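Local coordinates for UDP-N-acetylglucosamine 2-epimerase (Listeria monocytogenes, PDB 3OT5), which probably catalyses the reversible epimerisation at C2 that interconverts UDP-N-acetylglucosamine and UDP-N-acetylmannosamine, at residues Phe245-Glu250 / Glu349-Glu354; Pro322-Arg327 / Leu356-Asn361. One frame throughout, in Å; residues are numbered along the deposited sequence.

Contact 1 (Phe245-Glu250 / Glu349-Glu354); sequences FEAVRE and ENLIKE
Ala247 and Glu250 of one helix meet Leu351 and Ile352 of another in a helix-helix packing on one face of a Rossmann-like sheet of six parallel strands. Segments 245-250 and 349-354 run in nearly the same direction, their axes 8.5 Å apart at closest approach and inclined by 29°. The small side chain of Ala247 lets the backbones come close: the CA atoms of Ala247 and Ile352 are 5.7 Å apart. Ala247 CB presses on the flank of Leu351, with CD2 at 3.5 Å, tighter than usual van der Waals contact. The Leu351 chi1 of -93° is well off a staggered value, consistent with a close and slightly strained junction. On the neighbouring position Ile352 lays CG1 against the backbone of Ala247, 3.7 Å from its O, and sends CD1 on to Glu250. There the two side chains cross at about a right angle. Glu250 holds CG anti to its backbone N (chi1 -174°) and continues extended, so that its whole length from CB to the carboxylate passes over the Ile352 methyl; OE2 lies 3.3 Å from Ile352 CD1. This is a polar group resting on a methyl group, at the less buried border of the contact. One layer out, Lys348 lies against Ala247 and Glu250 and forms a salt bridge with Glu246, adding an ionic tie between the helices. Away from this contact, Phe245 and Val248 pack helix 240-254 against Ile277 and Leu278 of helix 268-278, the Phe245 ring also meeting Tyr262 edge-to-face. Helix 348-360 is tied to the chain preceding it by Asn350 ND2, which donates a hydrogen bond to Ile344 O.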
loop_
_atom_site.group_PDB
_atom_site.type_symbol
_atom_site.label_atom_id
_atom_site.label_comp_id
_atom_site.label_asym_id
_atom_site.label_seq_id
_atom_site.Cartn_x
_atom_site.Cartn_y
_atom_site.Cartn_z
ATOM N N PHE A 245 -8.398 -8.760 -21.678
ATOM C CA PHE A 245 -7.978 -10.173 -21.691
ATOM C C PHE A 245 -7.499 -10.554 -23.087
ATOM O O PHE A 245 -6.477 -11.233 -23.244
ATOM C CB PHE A 245 -9.078 -11.151 -21.260
ATOM C CG PHE A 245 -9.563 -10.968 -19.847
ATOM C CD1 PHE A 245 -8.672 -10.815 -18.802
ATOM C CD2 PHE A 245 -10.912 -11.094 -19.548
ATOM C CE1 PHE A 245 -9.127 -10.676 -17.478
ATOM C CE2 PHE A 245 -11.373 -10.973 -18.240
ATOM C CZ PHE A 245 -10.475 -10.763 -17.204
ATOM N N GLU A 246 -8.241 -10.122 -24.101
ATOM C CA GLU A 246 -7.868 -10.403 -25.480
ATOM C C GLU A 246 -6.481 -9.840 -25.754
ATOM O O GLU A 246 -5.701 -10.447 -26.470
ATOM C CB GLU A 246 -8.898 -9.833 -26.458
ATOM C CG GLU A 246 -10.251 -10.538 -26.409
ATOM C CD GLU A 246 -11.287 -9.935 -27.350
ATOM O OE1 GLU A 246 -12.247 -10.647 -27.723
ATOM O OE2 GLU A 246 -11.142 -8.760 -27.735
ATOM N N ALA A 247 -6.172 -8.693 -25.154
ATOM C CA ALA A 247 -4.870 -8.058 -25.336
ATOM C C ALA A 247 -3.734 -8.930 -24.807
ATOM O O ALA A 247 -2.773 -9.190 -25.525
ATOM C CB ALA A 247 -4.840 -6.701 -24.650
ATOM N N VAL A 248 -3.851 -9.367 -23.552
ATOM C CA VAL A 248 -2.826 -10.195 -22.923
ATOM C C VAL A 248 -2.731 -11.580 -23.582
ATOM O O VAL A 248 -1.648 -12.142 -23.702
ATOM C CB VAL A 248 -3.007 -10.272 -21.379
ATOM C CG1 VAL A 248 -2.754 -8.902 -20.756
ATOM C CG2 VAL A 248 -4.392 -10.778 -21.001
ATOM N N ARG A 249 -3.861 -12.123 -24.018
ATOM C CA ARG A 249 -3.862 -13.393 -24.732
ATOM C C ARG A 249 -2.942 -13.237 -25.937
ATOM O O ARG A 249 -2.054 -14.058 -26.179
ATOM C CB ARG A 249 -5.267 -13.712 -25.228
ATOM C CG ARG A 249 -5.392 -14.932 -26.129
ATOM C CD ARG A 249 -5.280 -16.261 -25.392
ATOM N NE ARG A 249 -5.413 -17.378 -26.329
ATOM C CZ ARG A 249 -5.714 -18.634 -26.000
ATOM N NH1 ARG A 249 -5.991 -18.961 -24.747
ATOM N NH2 ARG A 249 -5.799 -19.559 -26.949
ATOM N N GLU A 250 -3.166 -12.164 -26.685
ATOM C CA GLU A 250 -2.380 -11.878 -27.885
ATOM C C GLU A 250 -0.896 -11.619 -27.575
ATOM O O GLU A 250 -0.025 -11.978 -28.372
ATOM C CB GLU A 250 -3.011 -10.714 -28.667
ATOM C CG GLU A 250 -2.342 -10.434 -30.001
ATOM C CD GLU A 250 -3.110 -9.440 -30.872
ATOM O OE1 GLU A 250 -2.513 -8.918 -31.840
ATOM O OE2 GLU A 250 -4.305 -9.183 -30.595
ATOM N N GLU A 349 -5.314 -2.337 -28.070
ATOM C CA GLU A 349 -4.154 -2.037 -28.905
ATOM C C GLU A 349 -3.037 -1.378 -28.102
ATOM O O GLU A 349 -1.857 -1.613 -28.356
ATOM C CB GLU A 349 -4.537 -1.157 -30.105
ATOM C CG GLU A 349 -5.431 -1.848 -31.145
ATOM C CD GLU A 349 -6.810 -2.227 -30.621
ATOM O OE1 GLU A 349 -7.304 -1.549 -29.687
ATOM O OE2 GLU A 349 -7.408 -3.188 -31.162
ATOM N N ASN A 350 -3.411 -0.580 -27.107
ATOM C CA ASN A 350 -2.427 0.115 -26.301
ATOM C C ASN A 350 -1.777 -0.872 -25.305
ATOM O O ASN A 350 -0.595 -0.752 -24.985
ATOM C CB ASN A 350 -3.077 1.316 -25.596
ATOM C CG ASN A 350 -2.087 2.425 -25.290
ATOM O OD1 ASN A 350 -1.241 2.764 -26.125
ATOM N ND2 ASN A 350 -2.233 3.044 -24.129
ATOM N N LEU A 351 -2.549 -1.836 -24.804
ATOM C CA LEU A 351 -1.992 -2.857 -23.900
ATOM C C LEU A 351 -0.878 -3.629 -24.621
ATOM O O LEU A 351 0.244 -3.753 -24.107
ATOM C CB LEU A 351 -3.065 -3.841 -23.416
ATOM C CG LEU A 351 -3.839 -3.633 -22.094
ATOM C CD1 LEU A 351 -4.672 -2.388 -22.160
ATOM C CD2 LEU A 351 -4.689 -4.834 -21.697
ATOM N N ILE A 352 -1.202 -4.130 -25.813
ATOM C CA ILE A 352 -0.265 -4.906 -26.645
ATOM C C ILE A 352 0.993 -4.117 -26.991
ATOM O O ILE A 352 2.113 -4.561 -26.725
ATOM C CB ILE A 352 -0.923 -5.362 -27.972
ATOM C CG1 ILE A 352 -2.105 -6.296 -27.702
ATOM C CG2 ILE A 352 0.092 -6.086 -28.850
ATOM C CD1 ILE A 352 -2.875 -6.673 -28.941
ATOM N N LYS A 353 0.804 -2.946 -27.586
ATOM C CA LYS A 353 1.927 -2.100 -27.974
ATOM C C LYS A 353 2.874 -1.850 -26.824
ATOM O O LYS A 353 4.077 -2.106 -26.910
ATOM C CB LYS A 353 1.426 -0.735 -28.437
ATOM C CG LYS A 353 0.692 -0.700 -29.750
ATOM C CD LYS A 353 -0.024 0.652 -29.906
ATOM C CE LYS A 353 0.919 1.847 -29.747
ATOM N NZ LYS A 353 0.195 3.150 -29.851
ATOM N N GLU A 354 2.311 -1.354 -25.731
ATOM C CA GLU A 354 3.106 -0.995 -24.578
ATOM C C GLU A 354 3.777 -2.215 -23.956
ATOM O O GLU A 354 4.910 -2.135 -23.495
ATOM C CB GLU A 354 2.251 -0.270 -23.553
ATOM C CG GLU A 354 3.069 0.658 -22.712
ATOM C CD GLU A 354 3.529 1.868 -23.511
ATOM O OE1 GLU A 354 4.711 2.250 -23.403
ATOM O OE2 GLU A 354 2.710 2.409 -24.280
#

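Contact 2 (Pro322-Arg327 / Leu356-Asn361)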
loop_
_atom_site.group_PDB
_atom_site.type_symbol
_atom_site.label_atom_id
_atom_site.label_comp_id
_atom_site.label_asym_id
_atom_site.label_seq_id
_atom_site.Cartn_x
_atom_site.Cartn_y
_atom_site.Cartn_z
ATOM N N PRO A 322 8.493 -2.984 -13.776
ATOM C CA PRO A 322 7.771 -1.987 -14.548
ATOM C C PRO A 322 6.272 -2.219 -14.432
ATOM O O PRO A 322 5.821 -3.375 -14.495
ATOM C CB PRO A 322 8.226 -2.269 -15.986
ATOM C CG PRO A 322 9.568 -2.823 -15.847
ATOM C CD PRO A 322 9.510 -3.667 -14.594
ATOM N N VAL A 323 5.511 -1.137 -14.277
ATOM C CA VAL A 323 4.067 -1.234 -14.153
ATOM C C VAL A 323 3.305 -0.522 -15.281
ATOM O O VAL A 323 3.556 0.643 -15.570
ATOM C CB VAL A 323 3.594 -0.635 -12.797
ATOM C CG1 VAL A 323 2.097 -0.704 -12.675
ATOM C CG2 VAL A 323 4.261 -1.343 -11.624
ATOM N N LEU A 324 2.391 -1.241 -15.931
ATOM C CA LEU A 324 1.529 -0.663 -16.969
ATOM C C LEU A 324 0.174 -0.507 -16.283
ATOM O O LEU A 324 -0.456 -1.495 -15.893
ATOM C CB LEU A 324 1.448 -1.543 -18.215
ATOM C CG LEU A 324 2.766 -1.750 -18.987
ATOM C CD1 LEU A 324 2.538 -2.592 -20.240
ATOM C CD2 LEU A 324 3.389 -0.417 -19.364
ATOM N N VAL A 325 -0.254 0.740 -16.106
ATOM C CA VAL A 325 -1.493 1.033 -15.380
ATOM C C VAL A 325 -2.730 1.048 -16.269
ATOM O O VAL A 325 -2.829 1.838 -17.193
ATOM C CB VAL A 325 -1.353 2.339 -14.593
ATOM C CG1 VAL A 325 -2.633 2.644 -13.793
ATOM C CG2 VAL A 325 -0.143 2.234 -13.653
ATOM N N LEU A 326 -3.669 0.159 -15.954
ATOM C CA LEU A 326 -4.908 -0.004 -16.716
ATOM C C LEU A 326 -5.953 1.008 -16.277
ATOM O O LEU A 326 -7.004 0.639 -15.742
ATOM C CB LEU A 326 -5.440 -1.424 -16.532
ATOM C CG LEU A 326 -4.434 -2.532 -16.859
ATOM C CD1 LEU A 326 -5.045 -3.921 -16.652
ATOM C CD2 LEU A 326 -3.871 -2.371 -18.252
ATOM N N ARG A 327 -5.652 2.287 -16.492
ATOM C CA ARG A 327 -6.552 3.369 -16.098
ATOM C C ARG A 327 -6.446 4.572 -17.015
ATOM O O ARG A 327 -5.415 4.808 -17.640
ATOM C CB ARG A 327 -6.238 3.866 -14.679
ATOM C CG ARG A 327 -6.276 2.825 -13.591
ATOM C CD ARG A 327 -6.260 3.487 -12.244
ATOM N NE ARG A 327 -7.444 4.321 -12.089
ATOM C CZ ARG A 327 -7.678 5.115 -11.050
ATOM N NH1 ARG A 327 -6.803 5.198 -10.050
ATOM N NH2 ARG A 327 -8.791 5.834 -11.013
ATOM N N LEU A 356 4.574 -5.142 -25.575
ATOM C CA LEU A 356 5.609 -5.575 -26.510
ATOM C C LEU A 356 6.844 -4.691 -26.407
ATOM O O LEU A 356 7.966 -5.189 -26.394
ATOM C CB LEU A 356 5.080 -5.599 -27.944
ATOM C CG LEU A 356 3.934 -6.578 -28.206
ATOM C CD1 LEU A 356 3.620 -6.649 -29.700
ATOM C CD2 LEU A 356 4.284 -7.954 -27.686
ATOM N N ASP A 357 6.627 -3.382 -26.326
ATOM C CA ASP A 357 7.719 -2.418 -26.188
ATOM C C ASP A 357 8.656 -2.865 -25.078
ATOM O O ASP A 357 9.864 -3.015 -25.291
ATOM C CB ASP A 357 7.160 -1.031 -25.852
ATOM C CG ASP A 357 8.247 0.017 -25.649
ATOM O OD1 ASP A 357 8.097 0.845 -24.717
ATOM O OD2 ASP A 357 9.258 -0.000 -26.387
ATOM N N LEU A 358 8.082 -3.093 -23.898
ATOM C CA LEU A 358 8.844 -3.522 -22.723
ATOM C C LEU A 358 9.464 -4.902 -22.895
ATOM O O LEU A 358 10.599 -5.141 -22.477
ATOM C CB LEU A 358 7.955 -3.505 -21.475
ATOM C CG LEU A 358 7.488 -2.116 -21.053
ATOM C CD1 LEU A 358 6.550 -2.188 -19.852
ATOM C CD2 LEU A 358 8.690 -1.249 -20.747
ATOM N N LEU A 359 8.725 -5.814 -23.511
ATOM C CA LEU A 359 9.235 -7.158 -23.737
ATOM C C LEU A 359 10.367 -7.224 -24.785
ATOM O O LEU A 359 11.326 -7.979 -24.613
ATOM C CB LEU A 359 8.090 -8.093 -24.142
ATOM C CG LEU A 359 7.076 -8.388 -23.036
ATOM C CD1 LEU A 359 5.847 -9.087 -23.596
ATOM C CD2 LEU A 359 7.724 -9.216 -21.919
ATOM N N ASP A 360 10.276 -6.413 -25.838
ATOM C CA ASP A 360 11.270 -6.450 -26.934
ATOM C C ASP A 360 12.474 -5.529 -26.789
ATOM O O ASP A 360 13.505 -5.728 -27.447
ATOM C CB ASP A 360 10.579 -6.102 -28.250
ATOM C CG ASP A 360 9.381 -6.983 -28.530
ATOM O OD1 ASP A 360 9.013 -7.805 -27.660
ATOM O OD2 ASP A 360 8.790 -6.839 -29.617
ATOM N N ASN A 361 12.336 -4.511 -25.950
ATOM C CA ASN A 361 13.385 -3.536 -25.734
ATOM C C ASN A 361 13.860 -3.552 -24.290
ATOM O O ASN A 361 13.245 -2.941 -23.405
ATOM C CB ASN A 361 12.848 -2.157 -26.092
ATOM C CG ASN A 361 12.281 -2.103 -27.497
ATOM O OD1 ASN A 361 12.906 -2.561 -28.459
ATOM N ND2 ASN A 361 11.097 -1.514 -27.627
#
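Leu358 reaches from helix 348-360 to Leu324 and Pro322, joining the helix to inner strand 323-325 of the parallel Rossmann-like sheet. Its CB leaves the helix toward the strand, and CG is set anti to the carbonyl carbon (chi1 -66°). With chi2 at 177°, CD1 continues straight on from CA and CB and becomes the leading atom. This methyl does the touching: Leu324 CD2 lies 3.7 Å from Leu358 CD1, and Leu324 CG follows at 3.9 Å. Leu324 also points toward the helix with an extended chain, so the two leucines meet tip to tip. Pro322 CB, in the residue just before the strand, makes a looser approach to Leu358 CD1 at 4.2 Å. The contact is buried and wholly apolar. At the helix end Asn361 ND2 donates to Asp357 OD2 over 2.7 Å; the bond is bent (140°) and reaches the anti side of the carboxylate, tying the first residue past the helix back to its last turn. Within the same turn, Leu358 O accepts a hydrogen bond from Tyr303 OH of strand 302-307. Met368 of helix 362-370 packs on both Leu358 and Pro322, while strand 323-325 lies between strands 302-307 and 341-343, hydrogen-bonded to both.

In the fold
Helix 348-360 serves both contacts, whose centres lie 10 Å apart: its earlier turns pair with helix 240-254 in contact 1, and its last turn rests on strand 323-325 in contact 2. Contact 1 is helix against helix within one layer, partly buried, with a glutamate at its border; contact 2 is helix against sheet, fully buried and made by aliphatic side chains alone. It also buries less surface, 120 Å² against 226 Å². The two join directly: Glu354 CG packs 3.5 Å from Leu324 CD2, and Leu351 CD1 lies 4.0 Å from Leu326 CD2, so the helix meets strand and neighbouring helix together.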